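Local coordinates for protein 4'-phospho-dehydrooxetanocin synthase (Bacillus megaterium, PDB 5UL3) that catalyses the oxidative ring contraction of dAMP to an oxetane aldehyde in oxetanocin A biosynthesis, using cobalamin, a [4Fe-4S] cluster and S-adenosylmethionine, at residues Val607-Lys612 against Asp718-Asn723; Ile696-Leu701 against Arg727-Met732; Asn58-Val63 against Ile70-Pro75. All blocks are in the same frame, centred on the assembly; numbering follows the deposited sequence.

Interaction 1 of 3, residues Val607-Lys612 against Asp718-Asn723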
loop_
_atom_site.group_PDB
_atom_site.type_symbol
_atom_site.label_atom_id
_atom_site.label_comp_id
_atom_site.label_asym_id
_atom_site.label_seq_id
_atom_site.Cartn_x
_atom_site.Cartn_y
_atom_site.Cartn_z
ATOM N N VAL A 607 1.160 25.726 -8.192
ATOM C CA VAL A 607 0.099 26.480 -7.530
ATOM C C VAL A 607 -0.875 25.535 -6.830
ATOM O O VAL A 607 -1.267 25.766 -5.681
ATOM C CB VAL A 607 -0.624 27.391 -8.541
ATOM C CG1 VAL A 607 -1.781 28.096 -7.882
ATOM C CG2 VAL A 607 0.333 28.409 -9.127
ATOM N N MET A 608 -1.292 24.457 -7.505
ATOM C CA MET A 608 -2.241 23.550 -6.861
ATOM C C MET A 608 -1.608 22.778 -5.706
ATOM O O MET A 608 -2.284 22.503 -4.699
ATOM C CB MET A 608 -2.845 22.587 -7.885
ATOM C CG MET A 608 -3.744 23.282 -8.898
ATOM S SD MET A 608 -4.850 24.544 -8.222
ATOM C CE MET A 608 -5.758 23.598 -6.986
ATOM N N TYR A 609 -0.324 22.427 -5.811
ATOM C CA TYR A 609 0.349 21.833 -4.661
ATOM C C TYR A 609 0.349 22.797 -3.481
ATOM O O TYR A 609 0.120 22.396 -2.332
ATOM C CB TYR A 609 1.781 21.445 -5.028
ATOM C CG TYR A 609 2.615 20.920 -3.872
ATOM C CD1 TYR A 609 2.649 19.564 -3.578
ATOM C CD2 TYR A 609 3.379 21.780 -3.089
ATOM C CE1 TYR A 609 3.415 19.077 -2.528
ATOM C CE2 TYR A 609 4.147 21.303 -2.041
ATOM C CZ TYR A 609 4.162 19.952 -1.766
ATOM O OH TYR A 609 4.925 19.473 -0.724
ATOM N N THR A 610 0.599 24.076 -3.748
ATOM C CA THR A 610 0.642 25.064 -2.672
ATOM C C THR A 610 -0.728 25.232 -2.016
ATOM O O THR A 610 -0.834 25.276 -0.785
ATOM C CB THR A 610 1.145 26.394 -3.221
ATOM O OG1 THR A 610 2.427 26.194 -3.825
ATOM C CG2 THR A 610 1.268 27.437 -2.092
ATOM N N ILE A 611 -1.784 25.328 -2.826
ATOM C CA ILE A 611 -3.146 25.420 -2.303
ATOM C C ILE A 611 -3.465 24.208 -1.441
ATOM O O ILE A 611 -4.039 24.328 -0.350
ATOM C CB ILE A 611 -4.138 25.571 -3.467
ATOM C CG1 ILE A 611 -4.037 26.991 -4.052
ATOM C CG2 ILE A 611 -5.576 25.212 -3.035
ATOM C CD1 ILE A 611 -4.736 27.158 -5.372
ATOM N N LYS A 612 -3.084 23.022 -1.910
ATOM C CA LYS A 612 -3.340 21.810 -1.136
ATOM C C LYS A 612 -2.566 21.823 0.177
ATOM O O LYS A 612 -3.093 21.422 1.224
ATOM C CB LYS A 612 -2.976 20.586 -1.982
ATOM C CG LYS A 612 -3.659 19.284 -1.603
ATOM C CD LYS A 612 -3.810 18.402 -2.860
ATOM C CE LYS A 612 -2.707 18.699 -3.896
ATOM N NZ LYS A 612 -2.781 17.872 -5.146
ATOM N N ASP A 718 7.035 31.637 3.785
ATOM C CA ASP A 718 7.931 31.892 2.663
ATOM C C ASP A 718 7.210 32.419 1.419
ATOM O O ASP A 718 7.816 32.463 0.344
ATOM C CB ASP A 718 8.724 30.626 2.311
ATOM C CG ASP A 718 7.840 29.403 2.139
ATOM O OD1 ASP A 718 6.601 29.541 2.211
ATOM O OD2 ASP A 718 8.387 28.298 1.934
ATOM N N HIS A 719 5.941 32.816 1.542
ATOM C CA HIS A 719 5.188 33.429 0.444
ATOM C C HIS A 719 5.074 32.504 -0.764
ATOM O O HIS A 719 5.165 32.943 -1.910
ATOM C CB HIS A 719 5.812 34.769 0.049
ATOM C CG HIS A 719 5.956 35.701 1.203
ATOM N ND1 HIS A 719 4.967 36.589 1.566
ATOM C CD2 HIS A 719 6.946 35.841 2.115
ATOM C CE1 HIS A 719 5.355 37.259 2.635
ATOM N NE2 HIS A 719 6.552 36.825 2.988
ATOM N N ARG A 720 4.832 31.220 -0.504
ATOM C CA ARG A 720 4.794 30.237 -1.582
ATOM C C ARG A 720 3.618 30.470 -2.529
ATOM O O ARG A 720 3.770 30.339 -3.753
ATOM C CB ARG A 720 4.747 28.826 -0.994
ATOM C CG ARG A 720 4.812 27.708 -2.035
ATOM C CD ARG A 720 6.213 27.551 -2.603
ATOM N NE ARG A 720 7.174 27.149 -1.577
ATOM C CZ ARG A 720 7.445 25.887 -1.262
ATOM N NH1 ARG A 720 6.827 24.896 -1.892
ATOM N NH2 ARG A 720 8.335 25.614 -0.315
ATOM N N LEU A 721 2.432 30.803 -2.001
ATOM C CA LEU A 721 1.304 31.026 -2.901
ATOM C C LEU A 721 1.524 32.278 -3.745
ATOM O O LEU A 721 1.263 32.270 -4.953
ATOM C CB LEU A 721 -0.013 31.120 -2.126
ATOM C CG LEU A 721 -1.268 31.148 -3.011
ATOM C CD1 LEU A 721 -1.351 29.926 -3.927
ATOM C CD2 LEU A 721 -2.562 31.250 -2.188
ATOM N N HIS A 722 2.003 33.361 -3.135
ATOM C CA HIS A 722 2.348 34.541 -3.924
ATOM C C HIS A 722 3.344 34.187 -5.024
ATOM O O HIS A 722 3.153 34.545 -6.193
ATOM C CB HIS A 722 2.923 35.637 -3.028
ATOM C CG HIS A 722 3.420 36.825 -3.796
ATOM N ND1 HIS A 722 4.757 37.028 -4.075
ATOM C CD2 HIS A 722 2.757 37.858 -4.369
ATOM C CE1 HIS A 722 4.896 38.141 -4.772
ATOM N NE2 HIS A 722 3.698 38.664 -4.965
ATOM N N ASN A 723 4.405 33.460 -4.669
ATOM C CA ASN A 723 5.456 33.162 -5.644
ATOM C C ASN A 723 4.949 32.254 -6.758
ATOM O O ASN A 723 5.228 32.500 -7.937
ATOM C CB ASN A 723 6.665 32.523 -4.956
ATOM C CG ASN A 723 7.404 33.489 -4.036
ATOM O OD1 ASN A 723 7.293 34.707 -4.173
ATOM N ND2 ASN A 723 8.167 32.940 -3.097
#
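T610 of helix 588-617 meets R720 and L721 in the first turn of helix 720-730, a van der Waals helix-helix contact within the C-terminal helix bundle, crossed by no hydrogen bond. The CA atoms of T610 and L721 are 6.0 Å apart, the closest pair, and both branches of T610 touch the other helix. CG2, anti to the backbone N, packs against the backbone of that helix, 3.6 Å from L721 N, and also touches R720 CG. OG1 comes to 3.3 Å from R720 CG, yet its hydrogen bond is made within its own helix, to the carbonyl of G606. L721 CD1 reaches 4.0 Å from I611 CG1 and more loosely approaches V607 CG1; beyond the contact, V704 and L708 of helix 683-709 pack on the same leucine. At the start of the helix, where H719 holds the N-cap position, L721 N is hydrogen-bonded to D715 OD1. R720 leaves its backbone with CG anti to N (chi1 -176°), then bends at chi2 and chi3. Its guanidinium approaches the Y609 ring obliquely, NH1 lying 4.5 Å from CE2, and on the solvent-exposed side R720 NH2 forms a salt bridge with D718 OD2 at 3.5 Å.

Interaction 2 of 3, residues Ile696-Leu701 against Arg727-Met732; sequences IMEKLL and RWFSDM. With EDO (1,2-ethanediol), chain B.
E698 and F729 mark the closest backbone approach, their CA atoms 7.4 Å apart, where helix 683-709 passes the C-terminal end of helix 720-730. W728 reaches across to helix 683-709. L701 CD1 sits over one indole face in a CH-pi contact, 3.5 Å from the centroid of the five-membered ring and 17° off its normal. L701 is placed crosswise to the indole, roughly at a right angle. The far benzo end of the ring runs in beside helix 683-709: CZ2 touches M697 CG at 3.5 Å, and CH2 lies equally near E698 N. This wedge belongs to the C-terminal helix bundle, and helix 588-617 adjoins it, with N604 OD1 accepting the indole N-H and V607 packing on both L701 and W728. F729 presents its edge to the partner helix, CZ lying 3.7 Å from L701 O and CE1 3.9 Å from E698 CG. R702 makes a cation-pi contact with F729 and a salt bridge with E698 OE2. M732, whose chain crosses that of E698 at about a right angle, bends at chi3 (59°) and brings CE to 3.3 Å from E698 OE1.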
loop_
_atom_site.group_PDB
_atom_site.type_symbol
_atom_site.label_atom_id
_atom_site.label_comp_id
_atom_site.label_asym_id
_atom_site.label_seq_id
_atom_site.Cartn_x
_atom_site.Cartn_y
_atom_site.Cartn_z
ATOM N N ILE A 696 -9.493 29.896 -18.634
ATOM C CA ILE A 696 -10.441 29.636 -17.556
ATOM C C ILE A 696 -9.698 29.367 -16.256
ATOM O O ILE A 696 -10.120 29.813 -15.184
ATOM C CB ILE A 696 -11.377 28.470 -17.915
ATOM C CG1 ILE A 696 -12.038 28.722 -19.271
ATOM C CG2 ILE A 696 -12.439 28.310 -16.841
ATOM C CD1 ILE A 696 -12.760 27.519 -19.786
ATOM N N MET A 697 -8.581 28.642 -16.325
ATOM C CA MET A 697 -7.752 28.477 -15.135
ATOM C C MET A 697 -7.227 29.822 -14.643
ATOM O O MET A 697 -7.126 30.053 -13.432
ATOM C CB MET A 697 -6.594 27.525 -15.426
ATOM C CG MET A 697 -5.780 27.152 -14.206
ATOM S SD MET A 697 -6.712 26.059 -13.101
ATOM C CE MET A 697 -5.550 26.060 -11.743
ATOM N N GLU A 698 -6.890 30.731 -15.570
ATOM C CA GLU A 698 -6.453 32.056 -15.138
ATOM C C GLU A 698 -7.544 32.739 -14.330
ATOM O O GLU A 698 -7.265 33.366 -13.304
ATOM C CB GLU A 698 -6.060 32.936 -16.334
ATOM C CG GLU A 698 -5.553 34.310 -15.847
ATOM C CD GLU A 698 -5.417 35.369 -16.931
ATOM O OE1 GLU A 698 -5.852 35.135 -18.071
ATOM O OE2 GLU A 698 -4.860 36.447 -16.623
ATOM N N LYS A 699 -8.797 32.603 -14.763
ATOM C CA LYS A 699 -9.898 33.253 -14.062
ATOM C C LYS A 699 -9.987 32.763 -12.624
ATOM O O LYS A 699 -10.152 33.560 -11.690
ATOM C CB LYS A 699 -11.213 33.004 -14.801
ATOM C CG LYS A 699 -12.424 33.582 -14.088
ATOM C CD LYS A 699 -13.594 33.779 -15.032
ATOM C CE LYS A 699 -14.726 34.526 -14.343
ATOM N NZ LYS A 699 -15.272 33.739 -13.202
ATOM N N LEU A 700 -9.867 31.450 -12.429
ATOM C CA LEU A 700 -9.814 30.895 -11.079
ATOM C C LEU A 700 -8.655 31.481 -10.282
ATOM O O LEU A 700 -8.820 31.890 -9.130
ATOM C CB LEU A 700 -9.691 29.368 -11.152
ATOM C CG LEU A 700 -9.339 28.647 -9.847
ATOM C CD1 LEU A 700 -10.406 28.929 -8.811
ATOM C CD2 LEU A 700 -9.154 27.098 -10.058
ATOM N N LEU A 701 -7.465 31.515 -10.872
ATOM C CA LEU A 701 -6.307 31.930 -10.099
ATOM C C LEU A 701 -6.308 33.437 -9.840
ATOM O O LEU A 701 -5.671 33.886 -8.880
ATOM C CB LEU A 701 -5.024 31.473 -10.797
ATOM C CG LEU A 701 -4.860 29.938 -10.870
ATOM C CD1 LEU A 701 -3.556 29.568 -11.545
ATOM C CD2 LEU A 701 -4.940 29.304 -9.455
ATOM N N ARG A 727 4.550 33.248 -10.855
ATOM C CA ARG A 727 5.140 32.426 -11.904
ATOM C C ARG A 727 4.077 31.879 -12.848
ATOM O O ARG A 727 4.267 31.882 -14.072
ATOM C CB ARG A 727 5.937 31.287 -11.267
ATOM C CG ARG A 727 6.777 30.483 -12.240
ATOM C CD ARG A 727 7.595 29.448 -11.483
ATOM N NE ARG A 727 8.113 30.031 -10.249
ATOM C CZ ARG A 727 9.259 30.697 -10.157
ATOM N NH1 ARG A 727 9.638 31.205 -8.992
ATOM N NH2 ARG A 727 10.027 30.852 -11.230
ATOM N N TRP A 728 2.947 31.409 -12.303
ATOM C CA TRP A 728 1.886 30.860 -13.152
ATOM C C TRP A 728 1.412 31.884 -14.179
ATOM O O TRP A 728 1.290 31.577 -15.374
ATOM C CB TRP A 728 0.702 30.381 -12.305
ATOM C CG TRP A 728 -0.251 29.514 -13.109
ATOM C CD1 TRP A 728 -0.246 28.148 -13.189
ATOM C CD2 TRP A 728 -1.309 29.960 -13.970
ATOM N NE1 TRP A 728 -1.244 27.715 -14.038
ATOM C CE2 TRP A 728 -1.909 28.806 -14.532
ATOM C CE3 TRP A 728 -1.813 31.217 -14.320
ATOM C CZ2 TRP A 728 -2.987 28.875 -15.413
ATOM C CZ3 TRP A 728 -2.881 31.284 -15.200
ATOM C CH2 TRP A 728 -3.455 30.122 -15.736
ATOM N N PHE A 729 1.126 33.109 -13.727
ATOM C CA PHE A 729 0.661 34.135 -14.654
ATOM C C PHE A 729 1.710 34.417 -15.720
ATOM O O PHE A 729 1.380 34.534 -16.905
ATOM C CB PHE A 729 0.291 35.411 -13.890
ATOM C CG PHE A 729 -0.918 35.245 -12.994
ATOM C CD1 PHE A 729 -2.097 34.709 -13.499
ATOM C CD2 PHE A 729 -0.858 35.592 -11.643
ATOM C CE1 PHE A 729 -3.213 34.538 -12.691
ATOM C CE2 PHE A 729 -1.969 35.432 -10.826
ATOM C CZ PHE A 729 -3.148 34.900 -11.350
ATOM N N SER A 730 2.983 34.485 -15.326
ATOM C CA SER A 730 4.029 34.777 -16.298
ATOM C C SER A 730 4.274 33.615 -17.254
ATOM O O SER A 730 4.804 33.833 -18.348
ATOM C CB SER A 730 5.332 35.145 -15.586
ATOM O OG SER A 730 6.189 34.026 -15.498
ATOM N N ASP A 731 3.900 32.394 -16.877
ATOM C CA ASP A 731 4.107 31.227 -17.727
ATOM C C ASP A 731 2.914 30.894 -18.609
ATOM O O ASP A 731 2.949 29.865 -19.295
ATOM C CB ASP A 731 4.449 29.999 -16.873
ATOM C CG ASP A 731 5.819 30.096 -16.245
ATOM O OD1 ASP A 731 6.645 30.877 -16.758
ATOM O OD2 ASP A 731 6.076 29.399 -15.244
ATOM N N MET A 732 1.865 31.717 -18.615
ATOM C CA MET A 732 0.665 31.383 -19.378
ATOM C C MET A 732 0.988 31.168 -20.851
ATOM O O MET A 732 1.746 31.931 -21.455
ATOM C CB MET A 732 -0.382 32.484 -19.256
ATOM C CG MET A 732 -1.070 32.535 -17.919
ATOM S SD MET A 732 -2.416 33.712 -17.890
ATOM C CE MET A 732 -3.474 33.095 -19.187
HETATM C C1 EDO B . -14.841 30.924 -11.622
HETATM O O1 EDO B . -14.668 30.967 -13.043
HETATM C C2 EDO B . -13.486 31.115 -10.955
HETATM O O2 EDO B . -13.620 30.968 -9.535
#

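Interaction 3 of 3, residues Asn58-Val63 against Ile70-Pro75; sequences NTTLYV and IHVFSP. With EDO (1,2-ethanediol), chain O.
L61 pairs with F73, and V63 with H71, as hydrogen-bonded pairs of an antiparallel beta hairpin formed by strands 60-64 and 69-73, the middle strands of a four-stranded sheet in the N-terminal domain. Each pair is joined by two backbone bonds; F73 N to L61 O, at 2.8 Å, is nearly linear (172°). Y62 and V72 form the non-hydrogen-bonded pair between them, where CA-H...O contacts, such as Y62 CA to H71 O at 3.3 Å, accompany the N-H...O bonds. Apolar contacts occupy both sheet faces. On that of Y62 and V72, the two side chains lie alongside each other, pointing the same way, with V72 CG1 touching Y62 CE2 and T60 CG2, both at 3.6 Å; L115 of helix 109-115 packs on Y62. On the opposite face V63 CG2 meets the F73 ring at its edge, 3.7 Å from CE1, and L17 of helix 7-21 touches F73 and L61. Two polar ends are hydrogen-bonded outside the hairpin, H71 ND1 to Y102 OH and Y62 OH to Q151. Past the last pair, S74 OG, also hydrogen-bonded to R77 O, receives two waters that link the segments, one donating to T59 O at 2.6 Å, the other to T60 OG1.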
loop_
_atom_site.group_PDB
_atom_site.type_symbol
_atom_site.label_atom_id
_atom_site.label_comp_id
_atom_site.label_asym_id
_atom_site.label_seq_id
_atom_site.Cartn_x
_atom_site.Cartn_y
_atom_site.Cartn_z
ATOM N N ASN A 58 3.608 -14.614 22.670
ATOM C CA ASN A 58 4.473 -15.774 22.844
ATOM C C ASN A 58 5.890 -15.352 23.196
ATOM O O ASN A 58 6.814 -16.177 23.137
ATOM C CB ASN A 58 4.457 -16.664 21.577
ATOM C CG ASN A 58 4.847 -15.907 20.324
ATOM O OD1 ASN A 58 6.028 -15.648 20.075
ATOM N ND2 ASN A 58 3.848 -15.566 19.507
ATOM N N THR A 59 6.082 -14.090 23.579
ATOM C CA THR A 59 7.403 -13.612 23.937
ATOM C C THR A 59 7.976 -14.460 25.072
ATOM O O THR A 59 7.273 -14.819 26.020
ATOM C CB THR A 59 7.335 -12.140 24.353
ATOM O OG1 THR A 59 6.608 -11.402 23.349
ATOM C CG2 THR A 59 8.736 -11.562 24.450
ATOM N N THR A 60 9.252 -14.790 24.945
ATOM C CA THR A 60 9.914 -15.796 25.770
ATOM C C THR A 60 11.251 -15.253 26.242
ATOM O O THR A 60 11.994 -14.671 25.455
ATOM C CB THR A 60 10.162 -17.099 24.975
ATOM O OG1 THR A 60 8.934 -17.569 24.433
ATOM C CG2 THR A 60 10.745 -18.182 25.894
ATOM N N LEU A 61 11.571 -15.470 27.523
ATOM C CA LEU A 61 12.873 -15.128 28.078
ATOM C C LEU A 61 13.643 -16.401 28.419
ATOM O O LEU A 61 13.099 -17.301 29.068
ATOM C CB LEU A 61 12.710 -14.263 29.334
ATOM C CG LEU A 61 13.984 -13.972 30.115
ATOM C CD1 LEU A 61 14.948 -13.133 29.297
ATOM C CD2 LEU A 61 13.636 -13.277 31.427
ATOM N N TYR A 62 14.885 -16.480 27.956
ATOM C CA TYR A 62 15.826 -17.513 28.371
ATOM C C TYR A 62 16.841 -16.878 29.309
ATOM O O TYR A 62 17.457 -15.865 28.969
ATOM C CB TYR A 62 16.541 -18.140 27.171
ATOM C CG TYR A 62 15.584 -18.682 26.145
ATOM C CD1 TYR A 62 15.034 -17.853 25.167
ATOM C CD2 TYR A 62 15.223 -20.022 26.155
ATOM C CE1 TYR A 62 14.132 -18.368 24.225
ATOM C CE2 TYR A 62 14.339 -20.534 25.223
ATOM C CZ TYR A 62 13.801 -19.709 24.265
ATOM O OH TYR A 62 12.916 -20.247 23.360
ATOM N N VAL A 63 17.000 -17.461 30.487
ATOM C CA VAL A 63 18.045 -17.059 31.418
ATOM C C VAL A 63 19.061 -18.190 31.433
ATOM O O VAL A 63 18.757 -19.295 31.893
ATOM C CB VAL A 63 17.495 -16.783 32.824
ATOM C CG1 VAL A 63 18.586 -16.150 33.696
ATOM C CG2 VAL A 63 16.276 -15.877 32.739
ATOM N N ILE A 70 19.541 -23.824 32.042
ATOM C CA ILE A 70 18.864 -22.814 31.225
ATOM C C ILE A 70 17.416 -22.703 31.697
ATOM O O ILE A 70 16.660 -23.679 31.621
ATOM C CB ILE A 70 18.913 -23.172 29.727
ATOM C CG1 ILE A 70 20.358 -23.220 29.226
ATOM C CG2 ILE A 70 18.053 -22.203 28.884
ATOM C CD1 ILE A 70 20.486 -23.789 27.830
ATOM N N HIS A 71 17.027 -21.518 32.174
ATOM C CA HIS A 71 15.647 -21.254 32.572
ATOM C C HIS A 71 14.887 -20.650 31.404
ATOM O O HIS A 71 15.430 -19.821 30.677
ATOM C CB HIS A 71 15.582 -20.274 33.740
ATOM C CG HIS A 71 16.381 -20.693 34.933
ATOM N ND1 HIS A 71 15.838 -21.408 35.977
ATOM C CD2 HIS A 71 17.678 -20.482 35.250
ATOM C CE1 HIS A 71 16.773 -21.632 36.883
ATOM N NE2 HIS A 71 17.898 -21.079 36.467
ATOM N N VAL A 72 13.626 -21.036 31.255
ATOM C CA VAL A 72 12.787 -20.529 30.173
ATOM C C VAL A 72 11.474 -20.041 30.771
ATOM O O VAL A 72 10.767 -20.812 31.435
ATOM C CB VAL A 72 12.529 -21.596 29.095
ATOM C CG1 VAL A 72 11.856 -20.958 27.863
ATOM C CG2 VAL A 72 13.833 -22.286 28.696
ATOM N N PHE A 73 11.134 -18.776 30.504
ATOM C CA PHE A 73 9.908 -18.134 30.975
ATOM C C PHE A 73 9.027 -17.772 29.788
ATOM O O PHE A 73 9.487 -17.086 28.866
ATOM C CB PHE A 73 10.222 -16.849 31.748
ATOM C CG PHE A 73 11.020 -17.068 33.009
ATOM C CD1 PHE A 73 12.407 -17.048 32.983
ATOM C CD2 PHE A 73 10.379 -17.264 34.226
ATOM C CE1 PHE A 73 13.146 -17.244 34.156
ATOM C CE2 PHE A 73 11.108 -17.463 35.395
ATOM C CZ PHE A 73 12.486 -17.450 35.355
ATOM N N SER A 74 7.765 -18.186 29.830
ATOM C CA SER A 74 6.811 -17.914 28.752
ATOM C C SER A 74 5.499 -17.456 29.371
ATOM O O SER A 74 4.542 -18.229 29.477
ATOM C CB SER A 74 6.623 -19.146 27.865
ATOM O OG SER A 74 5.725 -18.881 26.806
ATOM N N PRO A 75 5.416 -16.185 29.773
ATOM C CA PRO A 75 4.261 -15.737 30.566
ATOM C C PRO A 75 2.961 -15.691 29.795
ATOM O O PRO A 75 1.894 -15.711 30.422
ATOM C CB PRO A 75 4.671 -14.338 31.034
ATOM C CG PRO A 75 5.741 -13.904 30.124
ATOM C CD PRO A 75 6.428 -15.141 29.597
HETATM C C1 EDO O . 1.368 -17.036 33.296
HETATM O O1 EDO O . 2.265 -15.918 33.250
HETATM C C2 EDO O . -0.032 -16.487 33.041
HETATM O O2 EDO O . -0.984 -17.553 32.966
HETATM O O HOH W 1 5.081 -16.172 26.443
HETATM O O HOH W 2 7.450 -19.834 24.741
#

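Interactions 1 and 2 are neighbours in the C-terminal helix bundle, their centres about 13 Å apart, and both use helix 720-730: its first turn packs on helix 588-617 and its last on helix 683-709. Their segments alternate along the chain. The two contacts also touch directly, M608 SD lying 3.9 Å from M697 CE, which makes them parts of one three-helix packing region. Interaction 3 closes before either opens. It lies in the N-terminal domain, with its centre about 57 Å from that of interaction 1 and about 67 Å from that of interaction 2, on the opposite side of the chain's centre from the latter. The cobalamin and radical SAM domains come between them in sequence, and none of the three contacts lies at an annotated site.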